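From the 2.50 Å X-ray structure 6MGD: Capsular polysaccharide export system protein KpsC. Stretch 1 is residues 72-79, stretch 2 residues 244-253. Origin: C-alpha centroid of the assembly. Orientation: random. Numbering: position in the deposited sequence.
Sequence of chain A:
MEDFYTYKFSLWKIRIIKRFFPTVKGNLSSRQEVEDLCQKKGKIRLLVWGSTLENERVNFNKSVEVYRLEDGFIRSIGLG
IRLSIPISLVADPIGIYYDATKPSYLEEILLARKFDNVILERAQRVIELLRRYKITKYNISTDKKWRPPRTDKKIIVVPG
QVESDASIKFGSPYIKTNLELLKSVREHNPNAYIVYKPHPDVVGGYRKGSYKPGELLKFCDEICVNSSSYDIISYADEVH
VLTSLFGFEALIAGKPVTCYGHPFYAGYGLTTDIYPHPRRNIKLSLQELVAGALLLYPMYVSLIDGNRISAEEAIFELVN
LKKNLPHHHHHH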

# COMPACT_ATOMS: atom_id res chain seq x y z
N GLY A 72 1.97 5.47 -5.27
CA GLY A 72 1.46 6.10 -4.08
C GLY A 72 0.20 5.42 -3.57
O GLY A 72 -0.30 4.44 -4.12
N PHE A 73 -0.32 5.97 -2.47
CA PHE A 73 -1.55 5.46 -1.88
C PHE A 73 -2.79 6.19 -2.38
O PHE A 73 -3.83 5.56 -2.56
CB PHE A 73 -1.48 5.54 -0.36
CG PHE A 73 -0.43 4.66 0.26
CD1 PHE A 73 -0.16 3.41 -0.27
CD2 PHE A 73 0.28 5.09 1.36
CE1 PHE A 73 0.80 2.59 0.30
CE2 PHE A 73 1.25 4.28 1.94
CZ PHE A 73 1.51 3.03 1.40
N ILE A 74 -2.70 7.50 -2.61
CA ILE A 74 -3.88 8.28 -2.96
C ILE A 74 -4.32 8.01 -4.39
O ILE A 74 -5.51 7.93 -4.69
CB ILE A 74 -3.62 9.78 -2.71
CG1 ILE A 74 -3.84 10.11 -1.24
CG2 ILE A 74 -4.51 10.65 -3.59
CD1 ILE A 74 -3.69 11.57 -0.91
N ARG A 75 -3.36 7.84 -5.30
CA ARG A 75 -3.66 7.49 -6.69
C ARG A 75 -4.51 6.23 -6.82
O ARG A 75 -5.02 5.96 -7.91
CB ARG A 75 -2.33 7.34 -7.45
CG ARG A 75 -2.45 7.12 -8.95
CD ARG A 75 -2.11 5.69 -9.31
NE ARG A 75 -2.79 5.25 -10.52
CZ ARG A 75 -2.86 3.98 -10.91
NH1 ARG A 75 -3.50 3.67 -12.03
NH2 ARG A 75 -2.30 3.03 -10.19
N SER A 76 -4.73 5.49 -5.73
CA SER A 76 -5.30 4.15 -5.83
C SER A 76 -6.56 3.91 -5.01
O SER A 76 -7.35 3.02 -5.34
CB SER A 76 -4.25 3.11 -5.40
OG SER A 76 -3.45 2.68 -6.49
N ILE A 77 -6.77 4.69 -3.94
CA ILE A 77 -7.76 4.32 -2.93
C ILE A 77 -9.11 5.00 -3.14
O ILE A 77 -9.60 5.70 -2.24
CB ILE A 77 -7.23 4.61 -1.51
CG1 ILE A 77 -6.73 6.06 -1.39
CG2 ILE A 77 -6.14 3.63 -1.13
CD1 ILE A 77 -6.34 6.44 0.02
N GLY A 78 -9.74 4.78 -4.29
CA GLY A 78 -11.16 5.06 -4.38
C GLY A 78 -11.60 6.14 -5.34
O GLY A 78 -12.54 5.93 -6.11
N LEU A 79 -10.95 7.30 -5.29
CA LEU A 79 -11.40 8.49 -6.03
C LEU A 79 -11.67 8.23 -7.51
O LEU A 79 -12.40 8.99 -8.16
CB LEU A 79 -10.38 9.61 -5.89
CG LEU A 79 -10.74 10.77 -4.96
CD1 LEU A 79 -10.44 10.44 -3.51
CD2 LEU A 79 -9.98 11.99 -5.41
N SER A 244 -4.20 -6.43 1.64
CA SER A 244 -4.75 -5.55 0.63
C SER A 244 -4.78 -4.10 1.10
O SER A 244 -5.11 -3.80 2.25
CB SER A 244 -6.16 -5.99 0.25
OG SER A 244 -6.65 -5.25 -0.86
N LEU A 245 -4.41 -3.19 0.19
CA LEU A 245 -4.61 -1.76 0.43
C LEU A 245 -6.08 -1.43 0.67
O LEU A 245 -6.39 -0.41 1.29
CB LEU A 245 -4.06 -0.96 -0.76
CG LEU A 245 -4.05 0.56 -0.68
CD1 LEU A 245 -3.17 1.03 0.46
CD2 LEU A 245 -3.59 1.15 -2.01
N PHE A 246 -6.98 -2.28 0.17
CA PHE A 246 -8.41 -2.16 0.45
C PHE A 246 -8.68 -1.98 1.93
O PHE A 246 -9.60 -1.24 2.32
CB PHE A 246 -9.11 -3.41 -0.09
CG PHE A 246 -10.59 -3.25 -0.29
CD1 PHE A 246 -11.48 -3.66 0.68
CD2 PHE A 246 -11.08 -2.71 -1.47
CE1 PHE A 246 -12.84 -3.52 0.49
CE2 PHE A 246 -12.44 -2.57 -1.67
CZ PHE A 246 -13.32 -2.98 -0.69
N GLY A 247 -7.89 -2.64 2.79
CA GLY A 247 -8.10 -2.52 4.23
C GLY A 247 -7.72 -1.17 4.79
O GLY A 247 -8.30 -0.73 5.79
N PHE A 248 -6.74 -0.50 4.18
CA PHE A 248 -6.42 0.86 4.60
C PHE A 248 -7.54 1.83 4.23
O PHE A 248 -7.79 2.80 4.95
CB PHE A 248 -5.09 1.31 3.98
CG PHE A 248 -4.70 2.72 4.33
CD1 PHE A 248 -4.62 3.12 5.66
CD2 PHE A 248 -4.38 3.63 3.34
CE1 PHE A 248 -4.25 4.41 5.98
CE2 PHE A 248 -4.00 4.92 3.66
CZ PHE A 248 -3.93 5.31 4.98
N GLU A 249 -8.21 1.58 3.10
CA GLU A 249 -9.36 2.40 2.73
C GLU A 249 -10.52 2.17 3.69
O GLU A 249 -11.25 3.11 4.02
CB GLU A 249 -9.78 2.08 1.30
CG GLU A 249 -11.03 2.81 0.84
CD GLU A 249 -11.36 2.55 -0.62
OE1 GLU A 249 -11.46 1.37 -1.01
OE2 GLU A 249 -11.51 3.53 -1.38
N ALA A 250 -10.70 0.93 4.15
CA ALA A 250 -11.77 0.64 5.11
C ALA A 250 -11.53 1.36 6.43
O ALA A 250 -12.48 1.81 7.08
CB ALA A 250 -11.89 -0.87 5.32
N LEU A 251 -10.26 1.45 6.85
CA LEU A 251 -9.93 2.19 8.07
C LEU A 251 -10.33 3.65 7.95
O LEU A 251 -10.90 4.23 8.88
CB LEU A 251 -8.44 2.07 8.37
CG LEU A 251 -8.00 0.84 9.16
CD1 LEU A 251 -6.49 0.78 9.25
CD2 LEU A 251 -8.62 0.86 10.55
N ILE A 252 -10.03 4.27 6.80
CA ILE A 252 -10.43 5.66 6.57
C ILE A 252 -11.95 5.78 6.60
O ILE A 252 -12.50 6.75 7.12
CB ILE A 252 -9.85 6.16 5.24
CG1 ILE A 252 -8.32 6.02 5.26
CG2 ILE A 252 -10.25 7.60 4.98
CD1 ILE A 252 -7.66 6.14 3.90
N ALA A 253 -12.65 4.78 6.06
CA ALA A 253 -14.11 4.78 6.10
C ALA A 253 -14.65 4.53 7.51
O ALA A 253 -15.84 4.78 7.75
CB ALA A 253 -14.67 3.75 5.13

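The contact between residues 72-79 and 244-253 is a small one, burying 322 Å² summed over both sides, and its touching residues are at least 168 positions apart in sequence. No hydrogen bond crosses it; the evidence points to apolar packing centred on Ile-77, whose CA lies 6.2 Å from the CA of Glu-249, the closest CA-CA pair.

Ile-77 loses 88 Å² to the other stretch, more than any other residue here. Its CA-to-CB bond points toward the helix, and its rotamer (chi1 52°, p; chi2 174°, t) spreads the two branches along it. The coordinates bear this out: Ile-77 CG2 lies 3.7 Å from Leu-245 CD2, while Ile-77 CD1, at the end of the extended CG1 arm, reaches 4.1 Å from Ile-252 CD1. A beta-branched residue suits this place because one side chain can touch residues seven positions apart, about two helical turns. Ile-252 meets it with chi1 -57° (m) and chi2 165° (t), an extended arm that carries its own CD1 to the meeting point.

Leu-245 gives up 74 Å², the most in its stretch. With chi1 -175° (t) and chi2 62° (p), its two methyls reach both neighbours, CD1 nearest Phe-73 and CD2 nearest Ile-77. Leu-245 CD1 approaches Phe-73 CD1 at 3.9 Å, oblique to the ring, and Leu-245 CD2 packs against Ile-77 CG2 and also comes within 4.0 Å of Ser-76 CB. The forked end of leucine thus fills the space between an aromatic ring and a branched aliphatic chain. Phe-73, buried, points its CA-to-CB bond toward the helix stretch, and chi1 -65° (m) with chi2 -37° sets its ring beside Leu-245. Phe-248 has a looser part: its CB also points toward the loop and 32 Å² is covered, yet its nearest approach is Phe-248 CE2 to Ile-77 CD1, 4.6 Å.

Glu-249 is the charged residue of the contact. Chi1 176° and chi2 176° (both t) extend the chain toward the loop, and chi3 53° orients the carboxylate. Glu-249 OE2 stands 3.0 Å from Ile-77 O, but both are acceptors, so this proximity is not counted as a hydrogen bond. Glu-249 OE2 also lies 3.4 Å from Gly-78 CA. Here the lack of a side chain matters: an ideal CB on Gly-78 would fall 2.5 Å from Glu-249 OE2, a clash. The backbone independently calls for glycine, since at phi 116° and psi -48° a CB would be jammed against the preceding carbonyl oxygen.

Within each stretch, local bonds are also present. Ser-244, with chi1 -172° (t), accepts from Phe-246 N through OG at 3.2 Å with an N-H...acceptor angle of 149°, a capping bond before the turn into the helix. Farther along, Glu-249 N donates to Leu-245 O at 3.2 Å and Ile-252 N to Phe-248 O at 3.3 Å, bonds of the i to i-4 pattern that helps bring Leu-245, Glu-249 and Ile-252 to the side facing the loop. In the loop, Ile-77 N donates a weak bond to Phe-73 O at 3.4 Å.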